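Local coordinates for protein glycosyl transferase (Staphylococcus aureus, PDB 5TZJ) that belongs to the family 2 glycosyltransferases and holds uridine-diphosphate-N-acetylglucosamine in a pocket of this structure, at residues I147-Y157 against D178-Y186; T314-Y325 against L334-E342. All coordinates share one frame; numbering follows the deposited sequence.

Contact 1 of 2, residues I147-Y157 against D178-Y186. With UD1 (uridine-diphosphate-N-acetylglucosamine), chain C.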
loop_
_atom_site.group_PDB
_atom_site.type_symbol
_atom_site.label_atom_id
_atom_site.label_comp_id
_atom_site.label_asym_id
_atom_site.label_seq_id
_atom_site.Cartn_x
_atom_site.Cartn_y
_atom_site.Cartn_z
ATOM N N ILE A 147 -2.451 -8.479 6.989
ATOM C CA ILE A 147 -1.896 -7.117 6.911
ATOM C C ILE A 147 -1.329 -6.829 5.527
ATOM O O ILE A 147 -1.270 -5.672 5.106
ATOM C CB ILE A 147 -0.830 -6.868 7.979
ATOM C CG1 ILE A 147 0.293 -7.909 7.862
ATOM C CG2 ILE A 147 -1.477 -6.843 9.372
ATOM C CD1 ILE A 147 1.534 -7.548 8.707
ATOM N N ILE A 148 -0.918 -7.862 4.791
ATOM C CA ILE A 148 -0.355 -7.599 3.482
ATOM C C ILE A 148 -1.398 -7.044 2.511
ATOM O O ILE A 148 -1.032 -6.457 1.483
ATOM C CB ILE A 148 0.308 -8.886 2.965
ATOM C CG1 ILE A 148 1.292 -8.558 1.854
ATOM C CG2 ILE A 148 -0.740 -9.854 2.419
ATOM C CD1 ILE A 148 2.241 -9.723 1.508
ATOM N N TYR A 149 -2.687 -7.220 2.788
ATOM C CA TYR A 149 -3.746 -6.631 1.985
ATOM C C TYR A 149 -3.964 -5.144 2.260
ATOM O O TYR A 149 -4.824 -4.552 1.595
ATOM C CB TYR A 149 -5.039 -7.419 2.172
ATOM C CG TYR A 149 -4.890 -8.754 1.458
ATOM C CD1 TYR A 149 -4.238 -9.818 2.067
ATOM C CD2 TYR A 149 -5.318 -8.920 0.145
ATOM C CE1 TYR A 149 -4.058 -11.048 1.399
ATOM C CE2 TYR A 149 -5.139 -10.169 -0.546
ATOM C CZ TYR A 149 -4.486 -11.200 0.089
ATOM O OH TYR A 149 -4.269 -12.403 -0.572
ATOM N N THR A 150 -3.177 -4.518 3.161
ATOM C CA THR A 150 -3.231 -3.066 3.355
ATOM C C THR A 150 -1.809 -2.498 3.440
ATOM O O THR A 150 -1.105 -2.693 4.432
ATOM C CB THR A 150 -4.096 -2.663 4.570
ATOM O OG1 THR A 150 -4.076 -1.227 4.692
ATOM C CG2 THR A 150 -3.621 -3.276 5.876
ATOM N N LEU A 151 -1.387 -1.810 2.366
ATOM C CA LEU A 151 -0.045 -1.252 2.247
ATOM C C LEU A 151 -0.046 0.275 2.223
ATOM O O LEU A 151 1.010 0.883 2.030
ATOM C CB LEU A 151 0.660 -1.819 0.983
ATOM C CG LEU A 151 0.688 -3.349 1.007
ATOM C CD1 LEU A 151 1.315 -3.904 -0.293
ATOM C CD2 LEU A 151 1.449 -3.780 2.249
ATOM N N SER A 152 -1.198 0.906 2.437
ATOM C CA SER A 152 -1.252 2.346 2.470
ATOM C C SER A 152 -0.429 2.850 3.657
ATOM O O SER A 152 -0.150 2.098 4.603
ATOM C CB SER A 152 -2.701 2.798 2.578
ATOM O OG SER A 152 -3.247 2.426 3.843
ATOM N N PRO A 153 -0.003 4.106 3.637
ATOM C CA PRO A 153 0.845 4.588 4.733
ATOM C C PRO A 153 0.060 5.142 5.921
ATOM O O PRO A 153 0.669 5.716 6.844
ATOM C CB PRO A 153 1.670 5.685 4.038
ATOM C CG PRO A 153 0.732 6.262 3.012
ATOM C CD PRO A 153 -0.095 5.072 2.523
ATOM N N THR A 154 -1.267 4.976 5.923
ATOM C CA THR A 154 -2.168 5.595 6.918
ATOM C C THR A 154 -2.213 4.753 8.197
ATOM O O THR A 154 -3.260 4.262 8.627
ATOM C CB THR A 154 -3.559 5.724 6.315
ATOM O OG1 THR A 154 -4.007 4.403 5.926
ATOM C CG2 THR A 154 -3.492 6.605 5.080
ATOM N N LYS A 155 -1.017 4.566 8.756
ATOM C CA LYS A 155 -0.726 3.737 9.913
ATOM C C LYS A 155 0.268 4.502 10.779
ATOM O O LYS A 155 0.801 5.549 10.387
ATOM C CB LYS A 155 -0.137 2.378 9.500
ATOM C CG LYS A 155 -0.985 1.626 8.423
ATOM C CD LYS A 155 -0.188 0.476 7.785
ATOM C CE LYS A 155 -1.115 -0.477 6.966
ATOM N NZ LYS A 155 -1.780 0.251 5.867
ATOM N N ILE A 156 0.533 3.953 11.958
ATOM C CA ILE A 156 1.507 4.509 12.875
ATOM C C ILE A 156 2.775 3.673 12.804
ATOM O O ILE A 156 2.732 2.425 12.937
ATOM C CB ILE A 156 0.930 4.560 14.301
ATOM C CG1 ILE A 156 -0.275 5.509 14.303
ATOM C CG2 ILE A 156 1.990 5.014 15.340
ATOM C CD1 ILE A 156 -0.929 5.653 15.683
ATOM N N TYR A 157 3.917 4.361 12.624
ATOM C CA TYR A 157 5.214 3.704 12.492
ATOM C C TYR A 157 6.191 4.286 13.498
ATOM O O TYR A 157 6.240 5.505 13.680
ATOM C CB TYR A 157 5.810 3.878 11.135
ATOM C CG TYR A 157 4.923 3.524 9.961
ATOM C CD1 TYR A 157 5.185 2.369 9.222
ATOM C CD2 TYR A 157 3.848 4.337 9.567
ATOM C CE1 TYR A 157 4.416 2.031 8.133
ATOM C CE2 TYR A 157 3.058 3.997 8.454
ATOM C CZ TYR A 157 3.367 2.851 7.737
ATOM O OH TYR A 157 2.639 2.468 6.629
ATOM N N ASP A 178 3.453 3.735 -1.869
ATOM C CA ASP A 178 3.305 3.315 -0.477
ATOM C C ASP A 178 3.590 1.831 -0.324
ATOM O O ASP A 178 4.006 1.384 0.743
ATOM C CB ASP A 178 1.896 3.658 0.017
ATOM C CG ASP A 178 0.785 3.260 -0.994
ATOM O OD1 ASP A 178 1.073 2.858 -2.156
ATOM O OD2 ASP A 178 -0.397 3.369 -0.624
ATOM N N GLN A 179 3.396 1.050 -1.384
ATOM C CA GLN A 179 3.452 -0.396 -1.195
ATOM C C GLN A 179 4.842 -0.821 -0.752
ATOM O O GLN A 179 4.981 -1.650 0.157
ATOM C CB GLN A 179 3.056 -1.111 -2.479
ATOM C CG GLN A 179 1.551 -0.882 -2.797
ATOM C CD GLN A 179 1.056 -1.793 -3.897
ATOM O OE1 GLN A 179 1.532 -2.934 -4.055
ATOM N NE2 GLN A 179 0.079 -1.316 -4.647
ATOM N N LEU A 180 5.880 -0.232 -1.362
ATOM C CA LEU A 180 7.254 -0.598 -1.012
ATOM C C LEU A 180 7.584 -0.093 0.394
ATOM O O LEU A 180 8.161 -0.820 1.208
ATOM C CB LEU A 180 8.214 -0.011 -2.065
ATOM C CG LEU A 180 9.746 -0.178 -1.883
ATOM C CD1 LEU A 180 10.076 -1.674 -1.775
ATOM C CD2 LEU A 180 10.567 0.515 -3.011
ATOM N N PHE A 181 7.186 1.147 0.693
ATOM C CA PHE A 181 7.429 1.748 2.001
ATOM C C PHE A 181 6.869 0.880 3.119
ATOM O O PHE A 181 7.568 0.547 4.081
ATOM C CB PHE A 181 6.790 3.132 2.030
ATOM C CG PHE A 181 6.900 3.841 3.396
ATOM C CD1 PHE A 181 8.013 4.652 3.665
ATOM C CD2 PHE A 181 5.910 3.720 4.344
ATOM C CE1 PHE A 181 8.146 5.320 4.901
ATOM C CE2 PHE A 181 6.028 4.381 5.630
ATOM C CZ PHE A 181 7.149 5.188 5.887
ATOM N N THR A 182 5.606 0.499 3.008
ATOM C CA THR A 182 4.993 -0.248 4.095
ATOM C C THR A 182 5.486 -1.694 4.120
ATOM O O THR A 182 5.636 -2.263 5.197
ATOM C CB THR A 182 3.471 -0.185 3.953
ATOM O OG1 THR A 182 3.043 1.177 4.179
ATOM C CG2 THR A 182 2.777 -1.167 4.963
ATOM N N MET A 183 5.803 -2.282 2.958
ATOM C CA MET A 183 6.356 -3.639 2.978
ATOM C C MET A 183 7.711 -3.655 3.667
ATOM O O MET A 183 8.001 -4.564 4.464
ATOM C CB MET A 183 6.470 -4.221 1.550
ATOM C CG MET A 183 5.207 -4.839 1.028
ATOM S SD MET A 183 4.607 -6.300 1.959
ATOM C CE MET A 183 6.131 -7.212 2.204
ATOM N N LYS A 184 8.550 -2.653 3.374
ATOM C CA LYS A 184 9.810 -2.481 4.098
ATOM C C LYS A 184 9.565 -2.334 5.599
ATOM O O LYS A 184 10.275 -2.936 6.418
ATOM C CB LYS A 184 10.569 -1.243 3.579
ATOM C CG LYS A 184 11.354 -1.423 2.261
ATOM C CD LYS A 184 11.970 -0.072 1.779
ATOM C CE LYS A 184 12.789 -0.209 0.470
ATOM N NZ LYS A 184 13.340 1.087 -0.082
ATOM N N ALA A 185 8.591 -1.510 5.981
ATOM C CA ALA A 185 8.346 -1.322 7.414
ATOM C C ALA A 185 7.859 -2.626 8.037
ATOM O O ALA A 185 8.267 -2.984 9.146
ATOM C CB ALA A 185 7.318 -0.212 7.651
ATOM N N TYR A 186 6.999 -3.363 7.323
ATOM C CA TYR A 186 6.566 -4.666 7.840
ATOM C C TYR A 186 7.753 -5.607 8.001
ATOM O O TYR A 186 7.900 -6.284 9.036
ATOM C CB TYR A 186 5.542 -5.298 6.902
ATOM C CG TYR A 186 4.120 -4.748 6.910
ATOM C CD1 TYR A 186 3.614 -4.067 7.984
ATOM C CD2 TYR A 186 3.274 -4.974 5.813
ATOM C CE1 TYR A 186 2.261 -3.602 7.968
ATOM C CE2 TYR A 186 1.948 -4.557 5.787
ATOM C CZ TYR A 186 1.444 -3.860 6.873
ATOM O OH TYR A 186 0.137 -3.425 6.812
HETATM C "C1'" UD1 C . -4.428 6.727 -1.804
HETATM C "C2'" UD1 C . -3.685 6.408 -0.513
HETATM C "C3'" UD1 C . -2.614 7.437 -0.373
HETATM C "C4'" UD1 C . -1.591 7.122 -1.408
HETATM C "C5'" UD1 C . -2.197 7.460 -2.772
HETATM C "C6'" UD1 C . -1.235 7.135 -3.876
HETATM C "C7'" UD1 C . -5.246 5.170 1.014
HETATM C "C8'" UD1 C . -4.979 3.915 0.202
HETATM N "N2'" UD1 C . -4.617 6.414 0.648
HETATM O "O1'" UD1 C . -5.039 7.948 -1.607
HETATM O "O3'" UD1 C . -2.067 7.492 0.975
HETATM O "O4'" UD1 C . -0.414 7.867 -1.167
HETATM O "O5'" UD1 C . -3.463 6.702 -2.972
HETATM O "O6'" UD1 C . -0.640 5.883 -3.633
HETATM O "O7'" UD1 C . -5.983 5.156 1.934
HETATM N N1 UD1 C . -0.289 14.858 -2.815
HETATM C C2 UD1 C . 1.027 15.556 -2.853
HETATM N N3 UD1 C . 1.657 15.922 -4.160
HETATM C C4 UD1 C . 0.964 15.567 -5.395
HETATM C C5 UD1 C . -0.347 14.840 -5.352
HETATM C C6 UD1 C . -0.960 14.487 -4.050
HETATM O O2 UD1 C . 1.564 15.829 -1.848
HETATM O O4 UD1 C . 1.462 15.858 -6.433
HETATM C C1B UD1 C . -0.831 14.474 -1.536
HETATM C C2B UD1 C . -2.417 14.782 -1.349
HETATM O "O2'" UD1 C . -2.589 16.203 -0.964
HETATM C C3B UD1 C . -2.812 13.901 -0.431
HETATM C C4B UD1 C . -1.900 12.669 -0.606
HETATM O O4B UD1 C . -0.700 13.153 -1.440
HETATM O O3B UD1 C . -2.550 14.400 0.967
HETATM C C5B UD1 C . -2.494 11.579 -1.308
HETATM O O5B UD1 C . -2.893 12.001 -2.583
HETATM P PA UD1 C . -4.453 11.670 -3.008
HETATM O O1A UD1 C . -4.825 12.435 -4.252
HETATM O O2A UD1 C . -5.382 11.993 -1.852
HETATM O O3A UD1 C . -4.441 10.022 -3.263
HETATM P PB UD1 C . -5.590 8.913 -2.832
HETATM O O1B UD1 C . -6.893 9.527 -2.371
HETATM O O2B UD1 C . -5.805 8.211 -4.164
#
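Tyr186 reaches from helix 177-188 into the bend of 147-157, where its ring and hydroxyl make the contacts. From CB, which points toward the loop, CG lies anti to the carbonyl carbon (chi1 -75°), aiming the ring at the loop. Ile147 CD1 sits 3.9 Å from the centroid of the Tyr186 ring, almost on the normal, a CH-pi contact, while Thr182 CG2 lies against the opposite face nearer the rim. CE2 of Tyr186 packs on Leu151 CD2 at 3.7 Å. At the tip, Tyr186 OH donates to Thr150 O (2.8 Å), approaching almost in line with the carbonyl bond (170°), with Lys155 CE beside it. Lys155 NZ binds Thr150 OG1 and Ser152 O, so the ammonium ties the loop together from within.

One turn back, a relay runs from Tyr157 OH to Thr182 OG1 (2.8 Å) and on to Leu151 O (3.0 Å), with the Thr182 hydroxyl above that carbonyl's plane. The edge of Phe181 meets the face of Tyr157 in a T-shaped pair, planes at 70°, and Ala185 CB borders the Tyr157 ring. Pro153 CD rests on Asp178 CB at 3.5 Å. Ser152, Pro153 and Asp178 line the pocket of uridine-diphosphate-N-acetylglucosamine, with Ser152 CB 3.5 Å from ligand C8': this buried junction forms part of the pocket wall beside the ligand's N-acetylglucosamine end, in a family 2 glycosyltransferase domain.

Contact 2 of 2, residues T314-Y325 against L334-E342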
loop_
_atom_site.group_PDB
_atom_site.type_symbol
_atom_site.label_atom_id
_atom_site.label_comp_id
_atom_site.label_asym_id
_atom_site.label_seq_id
_atom_site.Cartn_x
_atom_site.Cartn_y
_atom_site.Cartn_z
ATOM N N THR A 314 -4.850 -15.664 -23.512
ATOM C CA THR A 314 -5.682 -16.861 -23.574
ATOM C C THR A 314 -6.074 -17.342 -22.175
ATOM O O THR A 314 -7.234 -17.695 -21.928
ATOM C CB THR A 314 -4.955 -17.962 -24.375
ATOM O OG1 THR A 314 -4.886 -17.580 -25.762
ATOM C CG2 THR A 314 -5.703 -19.356 -24.276
ATOM N N VAL A 315 -5.141 -17.355 -21.241
ATOM C CA VAL A 315 -5.500 -17.752 -19.875
ATOM C C VAL A 315 -6.608 -16.849 -19.318
ATOM O O VAL A 315 -7.633 -17.333 -18.815
ATOM C CB VAL A 315 -4.261 -17.744 -18.970
ATOM C CG1 VAL A 315 -4.661 -17.839 -17.501
ATOM C CG2 VAL A 315 -3.278 -18.892 -19.363
ATOM N N GLU A 316 -6.425 -15.521 -19.404
ATOM C CA GLU A 316 -7.390 -14.605 -18.807
ATOM C C GLU A 316 -8.751 -14.716 -19.482
ATOM O O GLU A 316 -9.783 -14.633 -18.804
ATOM C CB GLU A 316 -6.891 -13.149 -18.871
ATOM C CG GLU A 316 -5.609 -12.904 -17.990
ATOM C CD GLU A 316 -5.570 -11.537 -17.334
ATOM O OE1 GLU A 316 -5.341 -10.530 -18.058
ATOM O OE2 GLU A 316 -5.799 -11.463 -16.087
ATOM N N GLU A 317 -8.775 -14.858 -20.831
ATOM C CA GLU A 317 -10.040 -14.964 -21.515
ATOM C C GLU A 317 -10.697 -16.303 -21.189
ATOM O O GLU A 317 -11.915 -16.378 -21.061
ATOM C CB GLU A 317 -9.851 -14.814 -23.024
ATOM C CG GLU A 317 -9.366 -13.365 -23.409
ATOM C CD GLU A 317 -9.091 -13.180 -24.879
ATOM O OE1 GLU A 317 -8.984 -14.197 -25.597
ATOM O OE2 GLU A 317 -8.952 -12.015 -25.310
ATOM N N SER A 318 -9.888 -17.350 -21.035
ATOM C CA SER A 318 -10.422 -18.669 -20.667
ATOM C C SER A 318 -11.114 -18.614 -19.325
ATOM O O SER A 318 -12.250 -19.078 -19.182
ATOM C CB SER A 318 -9.291 -19.682 -20.656
ATOM O OG SER A 318 -8.895 -19.920 -21.998
ATOM N N TYR A 319 -10.445 -18.035 -18.324
ATOM C CA TYR A 319 -11.080 -17.837 -17.026
ATOM C C TYR A 319 -12.371 -17.065 -17.172
ATOM O O TYR A 319 -13.410 -17.466 -16.644
ATOM C CB TYR A 319 -10.146 -17.090 -16.075
ATOM C CG TYR A 319 -8.981 -17.918 -15.564
ATOM C CD1 TYR A 319 -9.033 -19.323 -15.572
ATOM C CD2 TYR A 319 -7.855 -17.303 -15.050
ATOM C CE1 TYR A 319 -7.971 -20.067 -15.080
ATOM C CE2 TYR A 319 -6.783 -18.023 -14.574
ATOM C CZ TYR A 319 -6.857 -19.419 -14.559
ATOM O OH TYR A 319 -5.779 -20.115 -14.047
ATOM N N ARG A 320 -12.326 -15.944 -17.907
ATOM C CA ARG A 320 -13.487 -15.071 -17.962
ATOM C C ARG A 320 -14.670 -15.746 -18.661
ATOM O O ARG A 320 -15.820 -15.626 -18.228
ATOM C CB ARG A 320 -13.083 -13.752 -18.673
ATOM C CG ARG A 320 -14.250 -12.949 -19.072
ATOM C CD ARG A 320 -14.863 -12.302 -17.855
ATOM N NE ARG A 320 -13.823 -11.997 -16.897
ATOM C CZ ARG A 320 -13.252 -10.808 -16.710
ATOM N NH1 ARG A 320 -13.602 -9.739 -17.432
ATOM N NH2 ARG A 320 -12.297 -10.698 -15.783
ATOM N N GLN A 321 -14.408 -16.449 -19.756
ATOM C CA GLN A 321 -15.425 -17.163 -20.498
ATOM C C GLN A 321 -15.736 -18.539 -19.905
ATOM O O GLN A 321 -16.820 -19.094 -20.173
ATOM C CB GLN A 321 -14.955 -17.348 -21.929
ATOM C CG GLN A 321 -14.571 -16.075 -22.648
ATOM C CD GLN A 321 -14.432 -16.361 -24.136
ATOM O OE1 GLN A 321 -13.970 -17.432 -24.501
ATOM N NE2 GLN A 321 -14.898 -15.437 -25.000
ATOM N N GLY A 322 -14.815 -19.104 -19.129
ATOM C CA GLY A 322 -15.031 -20.462 -18.633
ATOM C C GLY A 322 -14.964 -21.494 -19.739
ATOM O O GLY A 322 -15.694 -22.502 -19.699
ATOM N N GLN A 323 -14.104 -21.267 -20.719
ATOM C CA GLN A 323 -13.896 -22.117 -21.883
ATOM C C GLN A 323 -12.412 -22.452 -21.949
ATOM O O GLN A 323 -11.569 -21.550 -22.056
ATOM C CB GLN A 323 -14.296 -21.386 -23.165
ATOM C CG GLN A 323 -15.720 -20.840 -23.139
ATOM C CD GLN A 323 -16.684 -21.951 -23.327
ATOM O OE1 GLN A 323 -16.443 -22.846 -24.163
ATOM N NE2 GLN A 323 -17.765 -21.951 -22.530
ATOM N N TYR A 324 -12.068 -23.725 -21.921
ATOM C CA TYR A 324 -10.654 -24.090 -21.894
ATOM C C TYR A 324 -10.340 -24.988 -23.084
ATOM O O TYR A 324 -11.208 -25.719 -23.561
ATOM C CB TYR A 324 -10.305 -24.779 -20.546
ATOM C CG TYR A 324 -10.704 -23.915 -19.349
ATOM C CD1 TYR A 324 -9.992 -22.746 -19.061
ATOM C CD2 TYR A 324 -11.819 -24.206 -18.587
ATOM C CE1 TYR A 324 -10.347 -21.926 -18.017
ATOM C CE2 TYR A 324 -12.179 -23.408 -17.525
ATOM C CZ TYR A 324 -11.430 -22.251 -17.257
ATOM O OH TYR A 324 -11.762 -21.435 -16.206
ATOM N N TYR A 325 -9.081 -24.974 -23.517
ATOM C CA TYR A 325 -8.658 -25.853 -24.598
ATOM C C TYR A 325 -8.850 -27.329 -24.225
ATOM O O TYR A 325 -9.526 -28.079 -24.939
ATOM C CB TYR A 325 -7.199 -25.566 -24.956
ATOM C CG TYR A 325 -6.651 -26.537 -25.980
ATOM C CD1 TYR A 325 -7.089 -26.512 -27.305
ATOM C CD2 TYR A 325 -5.688 -27.459 -25.627
ATOM C CE1 TYR A 325 -6.568 -27.405 -28.252
ATOM C CE2 TYR A 325 -5.174 -28.352 -26.555
ATOM C CZ TYR A 325 -5.601 -28.323 -27.851
ATOM O OH TYR A 325 -5.061 -29.230 -28.731
ATOM N N LEU A 334 -9.903 -27.904 -11.271
ATOM C CA LEU A 334 -9.601 -28.062 -12.696
ATOM C C LEU A 334 -8.097 -28.214 -12.936
ATOM O O LEU A 334 -7.287 -27.422 -12.441
ATOM C CB LEU A 334 -10.125 -26.879 -13.508
ATOM C CG LEU A 334 -11.619 -26.581 -13.407
ATOM C CD1 LEU A 334 -11.922 -25.410 -14.277
ATOM C CD2 LEU A 334 -12.466 -27.803 -13.793
ATOM N N ASN A 335 -7.741 -29.173 -13.787
ATOM C CA ASN A 335 -6.398 -29.314 -14.331
ATOM C C ASN A 335 -6.513 -28.869 -15.792
ATOM O O ASN A 335 -7.104 -29.567 -16.626
ATOM C CB ASN A 335 -5.862 -30.759 -14.213
ATOM C CG ASN A 335 -5.738 -31.255 -12.788
ATOM O OD1 ASN A 335 -5.806 -30.498 -11.814
ATOM N ND2 ASN A 335 -5.526 -32.559 -12.658
ATOM N N ILE A 336 -5.956 -27.703 -16.108
ATOM C CA ILE A 336 -6.259 -27.027 -17.359
ATOM C C ILE A 336 -5.013 -26.936 -18.213
ATOM O O ILE A 336 -3.944 -26.523 -17.727
ATOM C CB ILE A 336 -6.797 -25.606 -17.114
ATOM C CG1 ILE A 336 -8.020 -25.672 -16.223
ATOM C CG2 ILE A 336 -7.059 -24.920 -18.458
ATOM C CD1 ILE A 336 -8.347 -24.339 -15.645
ATOM N N GLN A 337 -5.174 -27.276 -19.487
ATOM C CA GLN A 337 -4.241 -26.931 -20.560
ATOM C C GLN A 337 -4.882 -25.803 -21.371
ATOM O O GLN A 337 -5.960 -26.001 -21.962
ATOM C CB GLN A 337 -3.986 -28.140 -21.459
ATOM C CG GLN A 337 -2.990 -27.907 -22.601
ATOM C CD GLN A 337 -2.851 -29.160 -23.523
ATOM O OE1 GLN A 337 -3.842 -29.804 -23.851
ATOM N NE2 GLN A 337 -1.628 -29.484 -23.917
ATOM N N PHE A 338 -4.230 -24.644 -21.432
ATOM C CA PHE A 338 -4.916 -23.518 -22.061
ATOM C C PHE A 338 -4.735 -23.439 -23.574
ATOM O O PHE A 338 -5.486 -22.702 -24.220
ATOM C CB PHE A 338 -4.488 -22.207 -21.438
ATOM C CG PHE A 338 -4.855 -22.069 -19.992
ATOM C CD1 PHE A 338 -4.023 -22.542 -19.039
ATOM C CD2 PHE A 338 -6.039 -21.459 -19.612
ATOM C CE1 PHE A 338 -4.337 -22.403 -17.661
ATOM C CE2 PHE A 338 -6.403 -21.337 -18.266
ATOM C CZ PHE A 338 -5.522 -21.785 -17.277
ATOM N N ASN A 339 -3.821 -24.214 -24.155
ATOM C CA ASN A 339 -3.500 -24.115 -25.569
ATOM C C ASN A 339 -2.811 -25.393 -25.989
ATOM O O ASN A 339 -2.096 -26.011 -25.190
ATOM C CB ASN A 339 -2.552 -22.935 -25.850
ATOM C CG ASN A 339 -3.199 -21.849 -26.654
ATOM O OD1 ASN A 339 -4.000 -22.116 -27.549
ATOM N ND2 ASN A 339 -2.854 -20.588 -26.340
ATOM N N GLU A 340 -2.944 -25.732 -27.266
ATOM C CA GLU A 340 -2.294 -26.939 -27.762
ATOM C C GLU A 340 -0.791 -26.903 -27.492
ATOM O O GLU A 340 -0.132 -25.868 -27.665
ATOM C CB GLU A 340 -2.533 -27.101 -29.261
ATOM C CG GLU A 340 -1.748 -28.272 -29.865
ATOM C CD GLU A 340 -2.137 -28.590 -31.316
ATOM O OE1 GLU A 340 -3.294 -29.029 -31.561
ATOM O OE2 GLU A 340 -1.273 -28.424 -32.210
ATOM N N GLY A 341 -0.255 -28.041 -27.042
ATOM C CA GLY A 341 1.159 -28.209 -26.765
ATOM C C GLY A 341 1.661 -27.557 -25.499
ATOM O O GLY A 341 2.861 -27.652 -25.203
ATOM N N GLU A 342 0.816 -26.910 -24.752
ATOM C CA GLU A 342 1.262 -26.178 -23.580
ATOM C C GLU A 342 1.127 -27.052 -22.342
ATOM O O GLU A 342 0.434 -28.065 -22.374
ATOM C CB GLU A 342 0.417 -24.909 -23.418
ATOM C CG GLU A 342 0.761 -23.862 -24.450
ATOM C CD GLU A 342 2.183 -23.372 -24.298
ATOM O OE1 GLU A 342 2.949 -23.455 -25.283
ATOM O OE2 GLU A 342 2.535 -22.919 -23.195
HETATM O O HOH W 1 -2.507 -18.171 -27.565
HETATM O O HOH W 2 -8.046 -22.169 -23.084
#
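Phe338 is clasped by the helix end through aromatic and CH-pi contacts. Val315 CG2 stands over its ring, 3.7 Å from the Phe338 centroid, and Ile336 CG2, two residues earlier, backs the other face. The edge of Phe338 turns toward the face of Tyr319 in an offset edge-to-face pair, planes at 81°; Tyr319 OH bonds to Lys296 O. Ile336 CD1 makes a second CH-pi contact, 4.0 Å from the Tyr324 ring centroid, and Leu334 CD1 touches Tyr324 CE2.

A Schellman motif with Gly322 at C-prime ends the helix and turns the chain back, bringing Tyr324 and Tyr325 alongside the middle strand of a three-stranded antiparallel sheet.

Tyr325 packs against polar groups. With CG anti to the backbone N (chi1 174°), one ring face lies against the Asn339-Glu340 peptide, and Gln337 OE1 sits at the edge, 3.3 Å from Tyr325 CE2. Gln337 NE2 donates to Glu342 O (2.9 Å), at the end of the type II turn from Asn339.

One water donates to Ser318 OG and Phe338 O and accepts from Tyr325 N; another joins Thr314 OG1, also bonded to Asp310 O, to Asn339 ND2, which also binds Asn311 OD1.

Overall arrangement
From the N terminus the chain first lays down most of the mixed sheet of the glycosyltransferase domain. Contact 1 then closes a loop of 20 residues, bringing helix 177-188 back onto the bend that leads into strand 156-158, close to the centre of the chain. Helices 218-233 and 239-256 follow and touch this junction, both through Gln179 among others. After further helices, contact 2 closes a tighter loop of eight residues, mostly strand, tying helix 309-321 to the C-terminal three-stranded sheet. The two loops follow in series, neither nested nor crossed; the centres of contact 1 and contact 2 are about 35 Å apart, and the nearest atoms of contact 1 and contact 2 about 15 Å.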